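Local coordinates for probable adhesion protein (Pseudomonas aeruginosa PAO1, PDB 6R3Z) that binds divalent metal ions such as ferrous iron as the solute-binding component of a bacterial transport system, which probably serves in metal uptake, at residues I11-Y16 / H111-I116; K165-D170 / R274-S279; T175-Y180 / L248-Y253; D181-E186 / R267-V272. One frame throughout, in Å; residues are numbered along the deposited sequence.

Contact 1: residues I11-Y16 / H111-I116. With NI (nickel (II) ion), chain B.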
# COMPACT_ATOMS: atom_id res chain seq x y z
N ILE A 11 5.86 -10.30 8.71
CA ILE A 11 5.33 -9.20 7.90
C ILE A 11 3.82 -9.14 8.08
O ILE A 11 3.21 -10.15 8.46
CB ILE A 11 5.77 -9.23 6.42
CG1 ILE A 11 5.20 -10.46 5.66
CG2 ILE A 11 7.30 -9.09 6.29
CD1 ILE A 11 3.75 -10.26 5.08
N THR A 12 3.20 -8.00 7.72
CA THR A 12 1.77 -7.83 7.97
C THR A 12 0.91 -7.69 6.71
O THR A 12 -0.24 -8.14 6.72
CB THR A 12 1.54 -6.64 8.92
OG1 THR A 12 1.90 -5.44 8.24
CG2 THR A 12 2.33 -6.75 10.23
N LEU A 13 1.40 -6.95 5.72
CA LEU A 13 0.68 -6.67 4.47
C LEU A 13 1.53 -7.13 3.28
O LEU A 13 2.76 -7.14 3.37
CB LEU A 13 0.37 -5.16 4.34
CG LEU A 13 -0.31 -4.49 5.56
CD1 LEU A 13 -0.24 -2.99 5.46
CD2 LEU A 13 -1.78 -4.94 5.72
N HIS A 14 0.86 -7.47 2.16
CA HIS A 14 1.52 -7.96 0.94
C HIS A 14 2.74 -7.13 0.51
O HIS A 14 3.78 -7.73 0.24
CB HIS A 14 0.53 -8.10 -0.23
CG HIS A 14 -0.48 -9.18 -0.03
ND1 HIS A 14 -1.54 -9.02 0.84
CD2 HIS A 14 -0.57 -10.39 -0.62
CE1 HIS A 14 -2.25 -10.14 0.75
NE2 HIS A 14 -1.69 -10.99 -0.09
N PRO A 15 2.66 -5.77 0.44
CA PRO A 15 3.84 -4.99 0.00
C PRO A 15 5.06 -5.25 0.88
O PRO A 15 6.15 -5.35 0.32
CB PRO A 15 3.36 -3.54 0.11
CG PRO A 15 1.88 -3.63 -0.12
CD PRO A 15 1.52 -4.86 0.69
N TYR A 16 4.86 -5.44 2.21
CA TYR A 16 5.98 -5.71 3.13
C TYR A 16 6.59 -7.08 2.89
O TYR A 16 7.80 -7.20 2.98
CB TYR A 16 5.60 -5.46 4.59
CG TYR A 16 5.23 -4.01 4.80
CD1 TYR A 16 6.20 -3.03 5.03
CD2 TYR A 16 3.91 -3.58 4.64
CE1 TYR A 16 5.87 -1.67 5.13
CE2 TYR A 16 3.57 -2.23 4.72
CZ TYR A 16 4.55 -1.28 4.96
OH TYR A 16 4.19 0.06 5.03
N HIS A 111 -1.26 4.63 3.90
CA HIS A 111 -0.93 3.92 2.64
C HIS A 111 0.40 4.34 2.00
O HIS A 111 0.47 4.51 0.77
CB HIS A 111 -2.09 4.04 1.64
CG HIS A 111 -3.39 3.52 2.16
ND1 HIS A 111 -4.26 4.34 2.86
CD2 HIS A 111 -3.94 2.28 2.05
CE1 HIS A 111 -5.30 3.58 3.16
NE2 HIS A 111 -5.15 2.33 2.70
N THR A 112 1.45 4.50 2.82
CA THR A 112 2.79 4.93 2.36
C THR A 112 3.38 3.92 1.36
O THR A 112 4.15 4.31 0.47
CB THR A 112 3.73 5.10 3.56
OG1 THR A 112 3.88 3.82 4.20
CG2 THR A 112 3.24 6.17 4.56
N PHE A 113 2.99 2.61 1.50
CA PHE A 113 3.47 1.55 0.59
C PHE A 113 2.98 1.75 -0.86
O PHE A 113 3.55 1.15 -1.76
CB PHE A 113 3.11 0.15 1.10
CG PHE A 113 1.68 0.03 1.58
CD1 PHE A 113 0.66 -0.36 0.71
CD2 PHE A 113 1.35 0.28 2.91
CE1 PHE A 113 -0.66 -0.49 1.15
CE2 PHE A 113 0.02 0.17 3.36
CZ PHE A 113 -0.98 -0.20 2.47
N LEU A 114 1.96 2.59 -1.09
CA LEU A 114 1.50 2.83 -2.46
C LEU A 114 2.15 4.10 -3.03
O LEU A 114 1.48 5.00 -3.50
CB LEU A 114 -0.03 2.81 -2.59
CG LEU A 114 -0.70 1.50 -2.16
CD1 LEU A 114 -2.20 1.66 -2.02
CD2 LEU A 114 -0.36 0.35 -3.09
N SER A 115 3.47 4.18 -2.91
CA SER A 115 4.30 5.28 -3.39
C SER A 115 5.64 4.66 -3.70
O SER A 115 6.15 3.90 -2.87
CB SER A 115 4.49 6.34 -2.31
OG SER A 115 5.63 7.16 -2.57
N ILE A 116 6.22 4.99 -4.85
CA ILE A 116 7.53 4.46 -5.21
C ILE A 116 8.60 5.06 -4.28
O ILE A 116 9.42 4.31 -3.75
CB ILE A 116 7.84 4.68 -6.72
CG1 ILE A 116 6.88 3.84 -7.64
CG2 ILE A 116 9.33 4.39 -7.04
CD1 ILE A 116 6.96 2.31 -7.50
NI NI B . -6.43 0.60 3.18

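Contact 2: residues K165-D170 / R274-S279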
# COMPACT_ATOMS: atom_id res chain seq x y z
N LYS A 165 1.89 14.57 -21.54
CA LYS A 165 1.71 15.83 -20.84
C LYS A 165 1.11 15.62 -19.47
O LYS A 165 0.37 14.65 -19.22
CB LYS A 165 0.73 16.72 -21.63
CG LYS A 165 1.15 17.06 -23.05
CD LYS A 165 0.16 18.02 -23.69
CE LYS A 165 0.73 18.71 -24.91
NZ LYS A 165 0.86 17.79 -26.06
N ALA A 166 1.32 16.62 -18.61
CA ALA A 166 0.68 16.69 -17.31
C ALA A 166 -0.80 16.96 -17.61
O ALA A 166 -1.12 17.50 -18.68
CB ALA A 166 1.28 17.86 -16.54
N PRO A 167 -1.74 16.55 -16.74
CA PRO A 167 -3.16 16.79 -17.05
C PRO A 167 -3.52 18.28 -16.97
O PRO A 167 -2.78 19.04 -16.35
CB PRO A 167 -3.90 15.96 -16.00
CG PRO A 167 -2.96 15.85 -14.86
CD PRO A 167 -1.57 15.87 -15.44
N ALA A 168 -4.63 18.70 -17.62
CA ALA A 168 -5.06 20.11 -17.56
C ALA A 168 -5.44 20.48 -16.12
O ALA A 168 -5.61 19.60 -15.28
CB ALA A 168 -6.23 20.34 -18.50
N ALA A 169 -5.54 21.79 -15.83
CA ALA A 169 -5.87 22.30 -14.49
C ALA A 169 -7.21 21.78 -13.95
O ALA A 169 -7.37 21.68 -12.73
CB ALA A 169 -5.87 23.81 -14.49
N ASP A 170 -8.17 21.44 -14.85
CA ASP A 170 -9.51 20.95 -14.46
C ASP A 170 -9.58 19.42 -14.22
O ASP A 170 -10.68 18.88 -14.05
CB ASP A 170 -10.55 21.38 -15.52
CG ASP A 170 -10.49 20.67 -16.86
OD1 ASP A 170 -9.42 20.10 -17.19
OD2 ASP A 170 -11.51 20.68 -17.59
N ARG A 274 -2.86 6.09 -18.17
CA ARG A 274 -3.97 5.93 -19.14
C ARG A 274 -5.10 6.94 -18.89
O ARG A 274 -5.57 7.58 -19.84
CB ARG A 274 -4.52 4.50 -19.13
CG ARG A 274 -5.50 4.27 -20.28
CD ARG A 274 -5.82 2.80 -20.51
NE ARG A 274 -6.47 2.19 -19.36
CZ ARG A 274 -7.79 2.14 -19.18
NH1 ARG A 274 -8.30 1.55 -18.11
NH2 ARG A 274 -8.62 2.68 -20.08
N ALA A 275 -5.50 7.12 -17.61
CA ALA A 275 -6.55 8.09 -17.21
C ALA A 275 -6.15 9.51 -17.67
O ALA A 275 -6.97 10.23 -18.25
CB ALA A 275 -6.74 8.05 -15.70
N ILE A 276 -4.88 9.88 -17.46
CA ILE A 276 -4.41 11.22 -17.88
C ILE A 276 -4.42 11.32 -19.43
O ILE A 276 -4.93 12.30 -19.98
CB ILE A 276 -3.02 11.55 -17.28
CG1 ILE A 276 -3.04 11.57 -15.73
CG2 ILE A 276 -2.48 12.88 -17.87
CD1 ILE A 276 -1.61 11.45 -15.05
N GLN A 277 -3.87 10.32 -20.11
CA GLN A 277 -3.82 10.27 -21.58
C GLN A 277 -5.23 10.40 -22.19
O GLN A 277 -5.41 11.14 -23.16
CB GLN A 277 -3.12 8.98 -22.06
CG GLN A 277 -1.63 8.87 -21.69
CD GLN A 277 -0.70 9.77 -22.47
OE1 GLN A 277 -0.13 10.72 -21.93
NE2 GLN A 277 -0.52 9.48 -23.76
N GLU A 278 -6.23 9.73 -21.57
CA GLU A 278 -7.62 9.74 -22.04
C GLU A 278 -8.39 11.02 -21.68
O GLU A 278 -9.53 11.19 -22.13
CB GLU A 278 -8.38 8.49 -21.56
CG GLU A 278 -7.90 7.18 -22.17
CD GLU A 278 -8.59 5.91 -21.70
OE1 GLU A 278 -9.52 6.00 -20.87
OE2 GLU A 278 -8.18 4.81 -22.16
N SER A 279 -7.79 11.91 -20.86
CA SER A 279 -8.42 13.18 -20.49
C SER A 279 -8.26 14.25 -21.58
O SER A 279 -8.97 15.25 -21.56
CB SER A 279 -7.95 13.66 -19.12
OG SER A 279 -6.63 14.20 -19.16
O HOH W 1 -0.79 13.22 -21.24
O HOH W 2 -6.54 16.92 -18.64

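Contact 3: residues T175-Y180 / L248-Y253. With NI (nickel (II) ion), chain B.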
# COMPACT_ATOMS: atom_id res chain seq x y z
N THR A 175 -11.38 8.97 -5.43
CA THR A 175 -11.07 7.56 -5.20
C THR A 175 -12.13 6.98 -4.26
O THR A 175 -12.71 7.73 -3.47
CB THR A 175 -9.64 7.30 -4.67
OG1 THR A 175 -9.52 7.70 -3.29
CG2 THR A 175 -8.53 7.92 -5.54
N ILE A 176 -12.36 5.66 -4.32
CA ILE A 176 -13.33 5.03 -3.39
C ILE A 176 -12.64 4.89 -2.01
O ILE A 176 -13.16 5.37 -1.00
CB ILE A 176 -13.81 3.64 -3.92
CG1 ILE A 176 -14.63 3.75 -5.24
CG2 ILE A 176 -14.61 2.87 -2.83
CD1 ILE A 176 -15.92 4.55 -5.19
N HIS A 177 -11.46 4.21 -2.00
CA HIS A 177 -10.64 3.97 -0.81
C HIS A 177 -9.58 5.08 -0.74
O HIS A 177 -9.09 5.50 -1.78
CB HIS A 177 -9.98 2.58 -0.91
CG HIS A 177 -9.40 2.05 0.37
ND1 HIS A 177 -10.19 1.36 1.28
CD2 HIS A 177 -8.12 2.03 0.80
CE1 HIS A 177 -9.36 0.97 2.24
NE2 HIS A 177 -8.10 1.32 1.98
N GLY A 178 -9.26 5.56 0.46
CA GLY A 178 -8.27 6.63 0.62
C GLY A 178 -6.82 6.15 0.53
O GLY A 178 -5.98 6.56 1.33
N ALA A 179 -6.52 5.29 -0.45
CA ALA A 179 -5.22 4.63 -0.59
C ALA A 179 -4.21 5.28 -1.52
O ALA A 179 -3.05 4.85 -1.52
CB ALA A 179 -5.45 3.19 -1.07
N TYR A 180 -4.65 6.23 -2.38
CA TYR A 180 -3.81 6.69 -3.49
C TYR A 180 -3.27 8.11 -3.44
O TYR A 180 -2.70 8.58 -4.44
CB TYR A 180 -4.61 6.46 -4.79
CG TYR A 180 -5.07 5.02 -4.88
CD1 TYR A 180 -4.15 3.99 -5.02
CD2 TYR A 180 -6.39 4.68 -4.61
CE1 TYR A 180 -4.55 2.65 -5.03
CE2 TYR A 180 -6.81 3.34 -4.60
CZ TYR A 180 -5.88 2.33 -4.77
OH TYR A 180 -6.26 1.00 -4.76
N LEU A 248 -7.78 0.49 -9.40
CA LEU A 248 -6.44 0.35 -8.86
C LEU A 248 -6.36 -0.76 -7.82
O LEU A 248 -7.38 -1.14 -7.22
CB LEU A 248 -5.96 1.68 -8.26
CG LEU A 248 -5.88 2.91 -9.18
CD1 LEU A 248 -5.52 4.14 -8.38
CD2 LEU A 248 -4.86 2.71 -10.35
N SER A 249 -5.14 -1.25 -7.60
CA SER A 249 -4.86 -2.29 -6.64
C SER A 249 -4.26 -1.71 -5.35
O SER A 249 -3.27 -0.98 -5.39
CB SER A 249 -3.90 -3.32 -7.23
OG SER A 249 -3.60 -4.31 -6.26
N HIS A 250 -4.82 -2.13 -4.21
CA HIS A 250 -4.31 -1.79 -2.87
C HIS A 250 -3.13 -2.79 -2.57
O HIS A 250 -2.51 -2.71 -1.50
CB HIS A 250 -5.45 -2.04 -1.87
CG HIS A 250 -5.28 -1.46 -0.49
ND1 HIS A 250 -4.32 -1.95 0.40
CD2 HIS A 250 -6.08 -0.59 0.18
CE1 HIS A 250 -4.54 -1.31 1.55
NE2 HIS A 250 -5.57 -0.48 1.46
N ILE A 251 -2.87 -3.77 -3.49
CA ILE A 251 -1.82 -4.82 -3.35
C ILE A 251 -2.12 -5.59 -2.02
O ILE A 251 -1.31 -5.62 -1.08
CB ILE A 251 -0.38 -4.25 -3.47
CG1 ILE A 251 -0.30 -3.22 -4.67
CG2 ILE A 251 0.65 -5.42 -3.61
CD1 ILE A 251 1.05 -2.50 -4.90
N SER A 252 -3.36 -6.11 -1.92
CA SER A 252 -3.82 -6.75 -0.69
C SER A 252 -4.58 -8.05 -0.94
O SER A 252 -5.07 -8.64 0.02
CB SER A 252 -4.75 -5.79 0.05
OG SER A 252 -5.98 -5.66 -0.66
N TYR A 253 -4.68 -8.50 -2.21
CA TYR A 253 -5.46 -9.70 -2.55
C TYR A 253 -4.60 -10.88 -3.00
O TYR A 253 -3.73 -10.70 -3.84
CB TYR A 253 -6.44 -9.34 -3.69
CG TYR A 253 -7.46 -10.41 -3.97
CD1 TYR A 253 -8.64 -10.50 -3.23
CD2 TYR A 253 -7.25 -11.36 -4.98
CE1 TYR A 253 -9.57 -11.51 -3.47
CE2 TYR A 253 -8.18 -12.37 -5.23
CZ TYR A 253 -9.34 -12.44 -4.47
OH TYR A 253 -10.28 -13.41 -4.72
NI NI B . -6.43 0.60 3.18

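Contact 4: residues D181-E186 / R267-V272. With EDO (1,2-ethanediol), chain H.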
# COMPACT_ATOMS: atom_id res chain seq x y z
N ASP A 181 -3.35 8.77 -2.28
CA ASP A 181 -2.81 10.13 -2.17
C ASP A 181 -1.28 10.14 -2.42
O ASP A 181 -0.82 10.99 -3.18
CB ASP A 181 -3.20 10.74 -0.82
CG ASP A 181 -4.72 10.78 -0.65
OD1 ASP A 181 -5.31 9.71 -0.32
OD2 ASP A 181 -5.32 11.85 -0.89
N TYR A 182 -0.53 9.15 -1.85
CA TYR A 182 0.94 9.09 -2.08
C TYR A 182 1.24 8.73 -3.54
O TYR A 182 2.18 9.26 -4.13
CB TYR A 182 1.62 8.05 -1.18
CG TYR A 182 1.49 8.35 0.29
CD1 TYR A 182 2.36 9.24 0.92
CD2 TYR A 182 0.49 7.75 1.05
CE1 TYR A 182 2.23 9.53 2.28
CE2 TYR A 182 0.36 8.03 2.42
CZ TYR A 182 1.23 8.93 3.02
OH TYR A 182 1.12 9.23 4.35
N LEU A 183 0.45 7.81 -4.12
CA LEU A 183 0.62 7.39 -5.51
C LEU A 183 0.42 8.57 -6.46
O LEU A 183 1.25 8.80 -7.34
CB LEU A 183 -0.35 6.26 -5.85
CG LEU A 183 -0.06 5.53 -7.18
CD1 LEU A 183 -0.37 4.06 -7.07
CD2 LEU A 183 -0.84 6.15 -8.31
N LEU A 184 -0.69 9.32 -6.28
CA LEU A 184 -0.99 10.45 -7.16
C LEU A 184 -0.02 11.62 -6.95
O LEU A 184 0.26 12.34 -7.91
CB LEU A 184 -2.46 10.86 -7.02
CG LEU A 184 -3.39 9.80 -7.67
CD1 LEU A 184 -4.76 9.81 -7.08
CD2 LEU A 184 -3.45 9.96 -9.19
N ARG A 185 0.56 11.73 -5.73
CA ARG A 185 1.57 12.75 -5.40
C ARG A 185 2.80 12.58 -6.32
O ARG A 185 3.49 13.56 -6.60
CB ARG A 185 2.01 12.62 -3.92
CG ARG A 185 2.76 13.85 -3.40
CD ARG A 185 2.94 13.79 -1.90
NE ARG A 185 3.22 15.11 -1.33
CZ ARG A 185 4.43 15.55 -1.00
NH1 ARG A 185 5.49 14.77 -1.16
NH2 ARG A 185 4.58 16.77 -0.50
N GLU A 186 3.05 11.36 -6.81
CA GLU A 186 4.21 11.13 -7.69
C GLU A 186 4.00 11.63 -9.12
O GLU A 186 4.95 11.64 -9.91
CB GLU A 186 4.63 9.69 -7.64
CG GLU A 186 4.95 9.34 -6.20
CD GLU A 186 5.74 8.08 -6.03
OE1 GLU A 186 5.27 7.02 -6.50
OE2 GLU A 186 6.84 8.14 -5.44
N ARG A 267 1.16 -1.85 -12.90
CA ARG A 267 -0.21 -1.76 -13.40
C ARG A 267 -0.94 -0.53 -12.85
O ARG A 267 -1.66 0.13 -13.61
CB ARG A 267 -0.98 -3.07 -13.16
CG ARG A 267 -0.43 -4.18 -14.07
CD ARG A 267 -1.49 -5.22 -14.39
NE ARG A 267 -1.77 -6.09 -13.25
CZ ARG A 267 -1.13 -7.23 -13.00
NH1 ARG A 267 -0.16 -7.65 -13.80
NH2 ARG A 267 -1.47 -7.96 -11.94
N ASN A 268 -0.69 -0.17 -11.57
CA ASN A 268 -1.28 1.02 -10.94
C ASN A 268 -0.82 2.29 -11.68
O ASN A 268 -1.65 3.09 -12.12
CB ASN A 268 -0.88 1.10 -9.47
CG ASN A 268 -1.79 0.27 -8.59
OD1 ASN A 268 -2.83 -0.24 -9.04
ND2 ASN A 268 -1.43 0.14 -7.32
N LEU A 269 0.49 2.44 -11.85
CA LEU A 269 1.04 3.59 -12.57
C LEU A 269 0.55 3.67 -14.03
O LEU A 269 0.27 4.76 -14.51
CB LEU A 269 2.58 3.59 -12.47
CG LEU A 269 3.17 3.86 -11.06
CD1 LEU A 269 4.69 3.79 -11.08
CD2 LEU A 269 2.75 5.22 -10.51
N ASP A 270 0.43 2.52 -14.71
CA ASP A 270 -0.04 2.48 -16.10
C ASP A 270 -1.50 2.96 -16.19
O ASP A 270 -1.84 3.66 -17.13
CB ASP A 270 0.07 1.07 -16.70
CG ASP A 270 1.49 0.63 -17.00
OD1 ASP A 270 2.38 1.51 -17.11
OD2 ASP A 270 1.71 -0.60 -17.12
N THR A 271 -2.34 2.57 -15.20
CA THR A 271 -3.75 2.96 -15.17
C THR A 271 -3.87 4.48 -14.93
O THR A 271 -4.65 5.14 -15.63
CB THR A 271 -4.52 2.10 -14.15
OG1 THR A 271 -4.50 0.73 -14.61
CG2 THR A 271 -5.97 2.58 -13.95
N VAL A 272 -3.06 5.04 -14.01
CA VAL A 272 -3.07 6.49 -13.76
C VAL A 272 -2.64 7.21 -15.05
O VAL A 272 -3.30 8.18 -15.44
CB VAL A 272 -2.21 6.90 -12.54
CG1 VAL A 272 -2.18 8.42 -12.38
CG2 VAL A 272 -2.74 6.23 -11.26
C1 EDO H . 4.84 -0.85 -19.30
O1 EDO H . 3.50 -0.44 -19.54
C2 EDO H . 5.61 0.34 -18.70
O2 EDO H . 4.93 0.81 -17.55

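Contact 1: residues I11-Y16 / H111-I116
Phe113 is turned toward Pro15 with a first torsion that wedges its CG between the backbone N and the carbonyl carbon (chi1 46°), while the same torsion in Tyr16 (chi1 -62°) sets CG beside the backbone N. The meeting lies in the N-terminal lobe of a family 9 solute-binding protein, where the loop after strand 8-11 enters helix 14-24 and faces the turn leading to helix 116-133. Three residues of the first segment gather round the phenyl group. Pro15 CG approaches obliquely, 3.6 Å from Phe113 CD1, and Leu13 CD1 lies 3.8 Å from Phe113 CE2. Tyr16 OH comes to the ring edge near its plane, 3.6 Å from Phe113 CD2; the two aromatic planes are inclined at 73°. Tyr16 OH is hydrogen-bonded to Gln122 OE1, outside the two segments, just as Thr112 OG1 pairs with Asn88. Within the type I turn from His111 to Leu114, His111 CA lies 3.9 Å above one face of the phenyl, offset toward the rim. The Phe113 side chain also lies about 4 Å from those of the metal ligands His66 and His250, which makes it a second-shell residue. From the start of the turn His111 reaches the nickel ion, NE2 coordinating at 2.2 Å while ND1 hydrogen-bonds to Asn109 OD1.

Contact 2: residues K165-D170 / R274-S279
Ile276 and Pro167 form the tightly packed, apolar part of a contact that is otherwise mediated by water. A single methyl does most of the work: Ile276 CG2, anti to its backbone N, points from the last helix of the chain against the 165-170 loop. It lies 3.9 Å from Pro167 CB and 3.6 Å from Lys165 O, so that it meets both a proline ring and a backbone carbonyl of the loop. Leu163 and Leu189 extend this apolar patch, touching Ile276 and Pro167 respectively.

The polar margin is looser, since the segments communicate there through solvent. Water 1 accepts from Lys165 N at 3.0 Å and donates to Gln277 OE1 at 2.7 Å; the same amide oxygen also accepts from Asn164 N. Water 2 repeats the pattern, accepting from Ala168 N at 2.8 Å and donating to Ser279 OG at 2.8 Å. The serine hydroxyl is itself oriented, because it donates to Ile276 O at 2.7 Å, approaching a lone pair within the plane of the carbonyl. Ser279 N shares that acceptor, so two donors grip one carbonyl oxygen. Farther from the loop, Arg274 NH2 and Glu278 OE2 make a salt bridge of 3.0 Å one turn apart, and Glu278 OE1 hydrogen-bonds to Tyr246. The arrangement joins the terminal helix 260-277 to the loop by which the long helix 138-160 passes into strand 172-175, the first strand of the C-terminal lobe in this two-lobed metal-binding fold.

Contact 3: residues T175-Y180 / L248-Y253
His177 and His250 meet through a shared metal ion. Each NE2 binds the nickel at 2.2 Å, and the two nitrogens subtend about 92° at the ion, as expected of neighbouring ligands in an octahedral sphere. In both residues CG is anti to the backbone N (chi1 near -165°), and the imidazole planes, 67° apart, meet obliquely. The short NE2-NE2 separation of 3.1 Å between His177 and His250 reflects this common coordination and is not a hydrogen bond.

Apolar contact centres on the Tyr180 ring. Leu248 CD1 sits over the centre of the Tyr180 ring, 3.6 Å from the centroid, in a CH-pi contact. Ala179 CB lies over the centre of the opposite face, 3.7 Å above the plane, so the phenol is sandwiched between two aliphatic groups. The same Ala179 CB touches His250 CD2 at 4.0 Å, linking the sandwich to the metal ligand.

Hydrogen bonds stiffen each loop separately. Thr175 OG1 donates to His177 O at 2.7 Å from above the carbonyl plane, bracing the backbone that carries the ligand. Ile251 N donates to Ser249 OG at 2.9 Å, an ST turn spanning His250, and that hydroxyl also bonds Glu264. Tyr180 OH is hydrogen-bonded to Glu226 OE2, and the Glu226 side chain touches both histidines.

With His41, His66, His111 and His199, the pair completes a shell of six imidazole nitrogens. Such a shell contains no carboxylate, so the charge of the ion may be balanced in part from farther out, where Glu226 could contribute.

Contact 4: residues D181-E186 / R267-V272
Leu183 lies against Val272, Asn268 and Leu269 on the facing helix. With CG anti to the backbone N (chi1 -167°), the branch starts out toward that helix, and its two methyls part: CD2 meets Val272 CG2 at 3.5 Å and CD1 meets Asn268 CB at 3.8 Å. Leu269 CD2 stands farther from Leu183 CD2, at 4.3 Å. Leu184 CD2 takes the other Val272 methyl, CG1, at 3.8 Å, so both branches of the valine are engaged by consecutive leucines.

The side chains come from two helices: the short 181-185 of the C-terminal lobe, just after the loop of the metal ligand His177, and 260-277, the last helix, whose start packs against helix 14-24. Their local axes pass 11.2 Å apart at a crossing angle of -63°.

Farther out, Asn268 is fixed by its ND2, which donates to Ser249 O in the loop of another ligand, His250. Leu269 rests on Leu155 and Ala159 of helix 138-160. Glu186 accepts the N-H groups of Ile116 and Ser117 on its two carboxylate oxygens. At the surface, both Asp270 carboxylate oxygens accept from an ethanediol, O2 to OD1 at 2.7 Å and O1 to OD2, probably introduced during crystallisation.

Contacts 1 and 3 bring three of the six nickel ligands together from opposite lobes: their centres are 11 Å apart, and His111 NE2 lies 3.1 Å from His250 NE2. Contact 4 lies next to both, its centre 10 Å from that of contact 3 and 14 Å from that of contact 1. It touches contact 3 where Leu248 CD2 packs 3.8 Å from Thr271 CG2, and contact 1 where Leu114 O lies 3.2 Å from Leu183 CB. The Asn268 side chain remains about 12 Å from the ion. Contact 2 continues along helix 260-277 from contact 4, their centres 13 Å apart, and lies at the surface, 27 Å between centres from contact 1.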